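NAD dependent epimerase/dehydratase family (uncultured archaeon MedDCM-OCT-S05-C57, PDB 5Y1F) binds NAD+ and probably catalyses the NAD+-dependent oxidation of L-threonine at its 3-hydroxyl, working as a monomer. Local coordinates at residues G26-A38 with I181-P193. Sequence-based numbering, arbitrary orientation.
Sequences GALGQIGTELVLA and IRYPGLISWKHKP. With NAD (nicotinamide-adenine-dinucleotide), chain B.
Gln30, where the glycine-rich turn passes into helix 30-43 of the Rossmann fold, reaches across to Leu186 on strand 178-187, and NAD lies along the junction. That turn, residues 26-29, is a type I beta turn. The backbone amides of Gln30 and Ile31 meet the NAD diphosphate: Gln30 N donates to NAD O1A over 2.8 Å. Ile31 N points almost straight at NAD O1N (175°).

The carboxamide of Gln30 works in two directions. With CG anti to the backbone N (chi1 -166°) and the chain extended beyond it, Gln30 NE2 gets to Leu186 O at 3.0 Å. The acceptor lies close to the amide plane of Gln30, yet NE2 sits above the carbonyl plane of Leu186, off its lone pairs. Gln30 OE1 takes a hydrogen bond from the nicotinamide N7N, while Leu186 N donates to O7N of the same group. Both segments thus help fix the rotation of the NAD carboxamide.

Apolar contacts continue beside the nicotinamide ribose. Ile31 CD1 comes to 3.4 Å from Tyr183 CE2 and also meets Leu186 CD1, which lies over one face of the Tyr183 ring. The Tyr183 hydroxyl bonds to Thr236 on helix 229-241.

Farther along, the loop after the strand folds back on the helix. The His191 ring lays one face on the backbone at Gln30, a CH-pi contact with Gln30 CA 3.9 Å from the ring centroid, and His191 ND1 gives a weak bond to Thr33 OG1. The Lys190 chain crosses the Glu34 side chain at a slant, its CB and CD against the carboxylate, with Lys190 NZ staying 4.5 Å from Glu34 OE2. One water ties the loop to the helix, accepting from Ser188 OG at 2.7 Å and donating to both Gln30 O and Glu34 OE1.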
loop_
_atom_site.group_PDB
_atom_site.type_symbol
_atom_site.label_atom_id
_atom_site.label_comp_id
_atom_site.label_asym_id
_atom_site.label_seq_id
_atom_site.Cartn_x
_atom_site.Cartn_y
_atom_site.Cartn_z
ATOM N N GLY A 26 9.989 -2.281 4.812
ATOM C CA GLY A 26 9.712 -1.656 3.542
ATOM C C GLY A 26 9.690 -0.143 3.633
ATOM O O GLY A 26 8.957 0.524 2.868
ATOM N N ALA A 27 10.494 0.414 4.564
ATOM C CA ALA A 27 10.366 1.802 4.935
ATOM C C ALA A 27 10.733 2.791 3.855
ATOM O O ALA A 27 10.264 3.938 3.961
ATOM C CB ALA A 27 11.199 2.104 6.177
ATOM N N LEU A 28 11.467 2.384 2.850
ATOM C CA LEU A 28 11.906 3.304 1.798
ATOM C C LEU A 28 10.967 3.377 0.630
ATOM O O LEU A 28 11.222 4.104 -0.332
ATOM C CB LEU A 28 13.339 2.980 1.333
ATOM C CG LEU A 28 14.395 2.877 2.405
ATOM C CD1 LEU A 28 15.734 2.431 1.824
ATOM C CD2 LEU A 28 14.509 4.189 3.155
ATOM N N GLY A 29 9.906 2.577 0.640
ATOM C CA GLY A 29 8.977 2.504 -0.478
ATOM C C GLY A 29 7.950 3.613 -0.501
ATOM O O GLY A 29 8.014 4.619 0.248
ATOM N N GLN A 30 6.986 3.477 -1.410
ATOM C CA GLN A 30 6.014 4.529 -1.639
ATOM C C GLN A 30 5.250 4.879 -0.391
ATOM O O GLN A 30 5.091 6.050 -0.023
ATOM C CB GLN A 30 5.073 4.136 -2.781
ATOM C CG GLN A 30 4.260 5.343 -3.290
ATOM C CD GLN A 30 3.035 4.985 -4.112
ATOM O OE1 GLN A 30 2.765 3.815 -4.372
ATOM N NE2 GLN A 30 2.304 5.952 -4.528
ATOM N N ILE A 31 4.750 3.864 0.277
ATOM C CA ILE A 31 3.995 4.103 1.522
ATOM C C ILE A 31 4.932 4.482 2.647
ATOM O O ILE A 31 4.697 5.417 3.412
ATOM C CB ILE A 31 3.123 2.897 1.896
ATOM C CG1 ILE A 31 2.113 2.601 0.801
ATOM C CG2 ILE A 31 2.455 3.112 3.238
ATOM C CD1 ILE A 31 1.205 1.405 1.094
ATOM N N GLY A 32 5.991 3.714 2.830
ATOM C CA GLY A 32 6.895 3.841 3.957
ATOM C C GLY A 32 7.520 5.208 4.042
ATOM O O GLY A 32 7.674 5.743 5.149
ATOM N N THR A 33 7.838 5.820 2.905
ATOM C CA THR A 33 8.380 7.181 2.863
ATOM C C THR A 33 7.507 8.140 3.662
ATOM O O THR A 33 8.005 9.019 4.396
ATOM C CB THR A 33 8.548 7.631 1.379
ATOM O OG1 THR A 33 9.613 6.861 0.779
ATOM C CG2 THR A 33 8.887 9.142 1.277
ATOM N N GLU A 34 6.207 7.972 3.562
ATOM C CA GLU A 34 5.261 8.846 4.222
ATOM C C GLU A 34 4.800 8.312 5.559
ATOM O O GLU A 34 4.536 9.108 6.484
ATOM C CB GLU A 34 4.108 9.149 3.293
ATOM C CG GLU A 34 4.690 9.740 1.976
ATOM C CD GLU A 34 3.761 10.599 1.191
ATOM O OE1 GLU A 34 3.742 10.466 -0.033
ATOM O OE2 GLU A 34 3.122 11.481 1.794
ATOM N N LEU A 35 4.697 6.992 5.709
ATOM C CA LEU A 35 4.273 6.433 6.963
ATOM C C LEU A 35 5.282 6.637 8.082
ATOM O O LEU A 35 4.893 6.956 9.212
ATOM C CB LEU A 35 4.029 4.936 6.846
ATOM C CG LEU A 35 3.463 4.272 8.096
ATOM C CD1 LEU A 35 2.097 4.760 8.452
ATOM C CD2 LEU A 35 3.444 2.761 7.903
ATOM N N VAL A 36 6.574 6.540 7.777
ATOM C CA VAL A 36 7.597 6.819 8.784
ATOM C C VAL A 36 7.421 8.225 9.359
ATOM O O VAL A 36 7.420 8.398 10.594
ATOM C CB VAL A 36 9.000 6.607 8.231
ATOM C CG1 VAL A 36 10.037 7.145 9.180
ATOM C CG2 VAL A 36 9.232 5.137 7.960
ATOM N N LEU A 37 7.226 9.217 8.496
ATOM C CA LEU A 37 6.994 10.571 8.964
ATOM C C LEU A 37 5.767 10.672 9.819
ATOM O O LEU A 37 5.812 11.314 10.903
ATOM C CB LEU A 37 6.872 11.532 7.776
ATOM C CG LEU A 37 6.572 13.003 8.130
ATOM C CD1 LEU A 37 7.626 13.570 9.071
ATOM C CD2 LEU A 37 6.409 13.852 6.873
ATOM N N ALA A 38 4.651 10.101 9.400
ATOM C CA ALA A 38 3.441 10.200 10.161
ATOM C C ALA A 38 3.614 9.550 11.535
ATOM O O ALA A 38 3.089 10.061 12.534
ATOM C CB ALA A 38 2.290 9.572 9.406
ATOM N N ILE A 181 -5.304 -3.657 5.534
ATOM C CA ILE A 181 -6.194 -2.994 4.590
ATOM C C ILE A 181 -5.877 -3.532 3.214
ATOM O O ILE A 181 -4.672 -3.662 2.837
ATOM C CB ILE A 181 -5.984 -1.487 4.627
ATOM C CG1 ILE A 181 -6.441 -0.909 5.968
ATOM C CG2 ILE A 181 -6.707 -0.801 3.481
ATOM C CD1 ILE A 181 -5.991 0.507 6.221
ATOM N N ARG A 182 -6.921 -3.773 2.427
ATOM C CA ARG A 182 -6.760 -4.032 0.978
ATOM C C ARG A 182 -6.596 -2.691 0.264
ATOM O O ARG A 182 -7.554 -2.123 -0.217
ATOM C CB ARG A 182 -7.981 -4.759 0.443
ATOM C CG ARG A 182 -8.119 -6.178 0.923
ATOM C CD ARG A 182 -9.479 -6.742 0.655
ATOM N NE ARG A 182 -9.549 -8.149 1.018
ATOM C CZ ARG A 182 -10.682 -8.821 1.176
ATOM N NH1 ARG A 182 -11.875 -8.212 1.041
ATOM N NH2 ARG A 182 -10.639 -10.110 1.458
ATOM N N TYR A 183 -5.393 -2.143 0.228
ATOM C CA TYR A 183 -5.275 -0.813 -0.341
ATOM C C TYR A 183 -5.668 -0.852 -1.805
ATOM O O TYR A 183 -5.314 -1.770 -2.539
ATOM C CB TYR A 183 -3.849 -0.231 -0.264
ATOM C CG TYR A 183 -3.270 0.017 1.090
ATOM C CD1 TYR A 183 -3.795 0.970 1.941
ATOM C CD2 TYR A 183 -2.055 -0.558 1.448
ATOM C CE1 TYR A 183 -3.129 1.316 3.120
ATOM C CE2 TYR A 183 -1.391 -0.194 2.608
ATOM C CZ TYR A 183 -1.952 0.720 3.453
ATOM O OH TYR A 183 -1.204 1.106 4.566
ATOM N N PRO A 184 -6.350 0.197 -2.255
ATOM C CA PRO A 184 -6.477 0.500 -3.671
ATOM C C PRO A 184 -5.182 1.025 -4.246
ATOM O O PRO A 184 -4.144 1.079 -3.553
ATOM C CB PRO A 184 -7.626 1.446 -3.729
ATOM C CG PRO A 184 -7.514 2.203 -2.485
ATOM C CD PRO A 184 -6.919 1.284 -1.454
ATOM N N GLY A 185 -5.197 1.458 -5.488
ATOM C CA GLY A 185 -4.017 2.100 -6.057
ATOM C C GLY A 185 -3.712 3.378 -5.307
ATOM O O GLY A 185 -4.618 4.195 -5.156
ATOM N N LEU A 186 -2.465 3.630 -4.940
ATOM C CA LEU A 186 -2.121 4.792 -4.114
ATOM C C LEU A 186 -1.337 5.789 -4.937
ATOM O O LEU A 186 -0.414 5.441 -5.672
ATOM C CB LEU A 186 -1.372 4.402 -2.853
ATOM C CG LEU A 186 -2.087 3.415 -1.954
ATOM C CD1 LEU A 186 -1.290 3.135 -0.705
ATOM C CD2 LEU A 186 -3.478 3.849 -1.608
ATOM N N ILE A 187 -1.661 7.074 -4.748
ATOM C CA ILE A 187 -1.053 8.155 -5.521
ATOM C C ILE A 187 -0.348 9.101 -4.568
ATOM O O ILE A 187 -0.893 9.478 -3.535
ATOM C CB ILE A 187 -2.147 8.916 -6.292
ATOM C CG1 ILE A 187 -2.788 7.979 -7.334
ATOM C CG2 ILE A 187 -1.622 10.158 -6.953
ATOM C CD1 ILE A 187 -4.112 8.461 -7.911
ATOM N N SER A 188 0.901 9.429 -4.878
ATOM C CA SER A 188 1.707 10.302 -4.052
ATOM C C SER A 188 2.729 10.986 -4.943
ATOM O O SER A 188 3.016 10.495 -6.039
ATOM C CB SER A 188 2.424 9.499 -2.966
ATOM O OG SER A 188 3.374 8.618 -3.560
ATOM N N TRP A 189 3.304 12.067 -4.411
ATOM C CA TRP A 189 4.401 12.793 -5.100
ATOM C C TRP A 189 5.711 12.671 -4.399
ATOM O O TRP A 189 6.739 12.956 -5.026
ATOM C CB TRP A 189 4.042 14.238 -5.333
ATOM C CG TRP A 189 3.734 14.994 -4.064
ATOM C CD1 TRP A 189 2.551 15.136 -3.460
ATOM C CD2 TRP A 189 4.701 15.611 -3.217
ATOM N NE1 TRP A 189 2.690 15.815 -2.283
ATOM C CE2 TRP A 189 4.020 16.081 -2.092
ATOM C CE3 TRP A 189 6.086 15.779 -3.300
ATOM C CZ2 TRP A 189 4.672 16.799 -1.058
ATOM C CZ3 TRP A 189 6.742 16.452 -2.265
ATOM C CH2 TRP A 189 6.023 16.941 -1.160
ATOM N N LYS A 190 5.767 12.259 -3.160
ATOM C CA LYS A 190 7.052 12.232 -2.430
ATOM C C LYS A 190 8.003 11.135 -2.837
ATOM O O LYS A 190 9.193 11.211 -2.567
ATOM C CB LYS A 190 6.850 12.119 -0.941
ATOM C CG LYS A 190 6.369 13.400 -0.302
ATOM C CD LYS A 190 6.397 13.266 1.208
ATOM C CE LYS A 190 6.185 14.610 1.856
ATOM N NZ LYS A 190 6.146 14.449 3.338
ATOM N N HIS A 191 7.508 10.104 -3.503
ATOM C CA HIS A 191 8.326 9.009 -3.987
ATOM C C HIS A 191 8.234 8.937 -5.512
ATOM O O HIS A 191 7.162 9.179 -6.087
ATOM C CB HIS A 191 7.766 7.751 -3.343
ATOM C CG HIS A 191 8.641 6.557 -3.528
ATOM N ND1 HIS A 191 9.633 6.203 -2.653
ATOM C CD2 HIS A 191 8.529 5.533 -4.398
ATOM C CE1 HIS A 191 10.173 5.060 -3.043
ATOM N NE2 HIS A 191 9.482 4.604 -4.063
ATOM N N LYS A 192 9.354 8.683 -6.170
ATOM C CA LYS A 192 9.334 8.490 -7.611
ATOM C C LYS A 192 8.509 7.262 -7.958
ATOM O O LYS A 192 8.516 6.240 -7.217
ATOM C CB LYS A 192 10.752 8.333 -8.204
ATOM C CG LYS A 192 11.710 9.496 -7.985
ATOM C CD LYS A 192 11.159 10.785 -8.540
ATOM C CE LYS A 192 11.420 10.952 -10.033
ATOM N NZ LYS A 192 11.242 12.373 -10.485
ATOM N N PRO A 193 7.780 7.346 -9.074
ATOM C CA PRO A 193 7.001 6.158 -9.432
ATOM C C PRO A 193 7.829 4.932 -9.740
ATOM O O PRO A 193 8.901 5.036 -10.326
ATOM C CB PRO A 193 6.204 6.605 -10.659
ATOM C CG PRO A 193 6.914 7.804 -11.198
ATOM C CD PRO A 193 7.611 8.456 -10.029
HETATM P PA NAD B . 7.185 -0.397 -2.570
HETATM O O1A NAD B . 7.278 1.108 -2.884
HETATM O O2A NAD B . 7.701 -1.375 -3.647
HETATM O O5B NAD B . 7.989 -0.615 -1.176
HETATM C C5B NAD B . 8.325 -1.922 -0.760
HETATM C C4B NAD B . 9.680 -1.874 -0.118
HETATM O O4B NAD B . 9.950 -3.255 0.180
HETATM C C3B NAD B . 10.785 -1.385 -1.040
HETATM O O3B NAD B . 11.409 -0.273 -0.441
HETATM C C2B NAD B . 11.722 -2.595 -1.164
HETATM O O2B NAD B . 13.130 -2.297 -1.156
HETATM C C1B NAD B . 11.343 -3.424 0.047
HETATM N N9A NAD B . 11.683 -4.845 -0.166
HETATM C C8A NAD B . 11.566 -5.550 -1.309
HETATM N N7A NAD B . 12.062 -6.776 -1.158
HETATM C C5A NAD B . 12.536 -6.820 0.087
HETATM C C6A NAD B . 13.222 -7.841 0.889
HETATM N N6A NAD B . 13.506 -9.062 0.374
HETATM N N1A NAD B . 13.520 -7.547 2.151
HETATM C C2A NAD B . 13.286 -6.344 2.646
HETATM N N3A NAD B . 12.655 -5.370 1.991
HETATM C C4A NAD B . 12.279 -5.572 0.736
HETATM O O3 NAD B . 5.701 -0.848 -2.176
HETATM P PN NAD B . 4.536 0.085 -1.562
HETATM O O1N NAD B . 5.123 1.084 -0.557
HETATM O O2N NAD B . 3.720 0.672 -2.697
HETATM O O5D NAD B . 3.661 -1.035 -0.789
HETATM C C5D NAD B . 3.891 -1.289 0.561
HETATM C C4D NAD B . 2.848 -2.339 0.966
HETATM O O4D NAD B . 1.520 -1.865 0.612
HETATM C C3D NAD B . 3.045 -3.676 0.285
HETATM O O3D NAD B . 2.533 -4.718 1.157
HETATM C C2D NAD B . 2.068 -3.593 -0.903
HETATM O O2D NAD B . 1.659 -4.915 -1.332
HETATM C C1D NAD B . 0.914 -2.799 -0.265
HETATM N N1N NAD B . 0.087 -2.112 -1.279
HETATM C C2N NAD B . 0.504 -0.993 -1.944
HETATM C C3N NAD B . -0.297 -0.392 -2.888
HETATM C C7N NAD B . 0.099 0.882 -3.627
HETATM O O7N NAD B . -0.637 1.307 -4.477
HETATM N N7N NAD B . 1.198 1.513 -3.300
HETATM C C4N NAD B . -1.543 -0.931 -3.160
HETATM C C5N NAD B . -1.941 -2.092 -2.517
HETATM C C6N NAD B . -1.105 -2.659 -1.575
HETATM O O HOH W 1 5.051 8.476 -1.468
HETATM O O HOH W 2 11.357 8.183 -1.673
HETATM O O HOH W 3 3.028 12.551 -1.602
#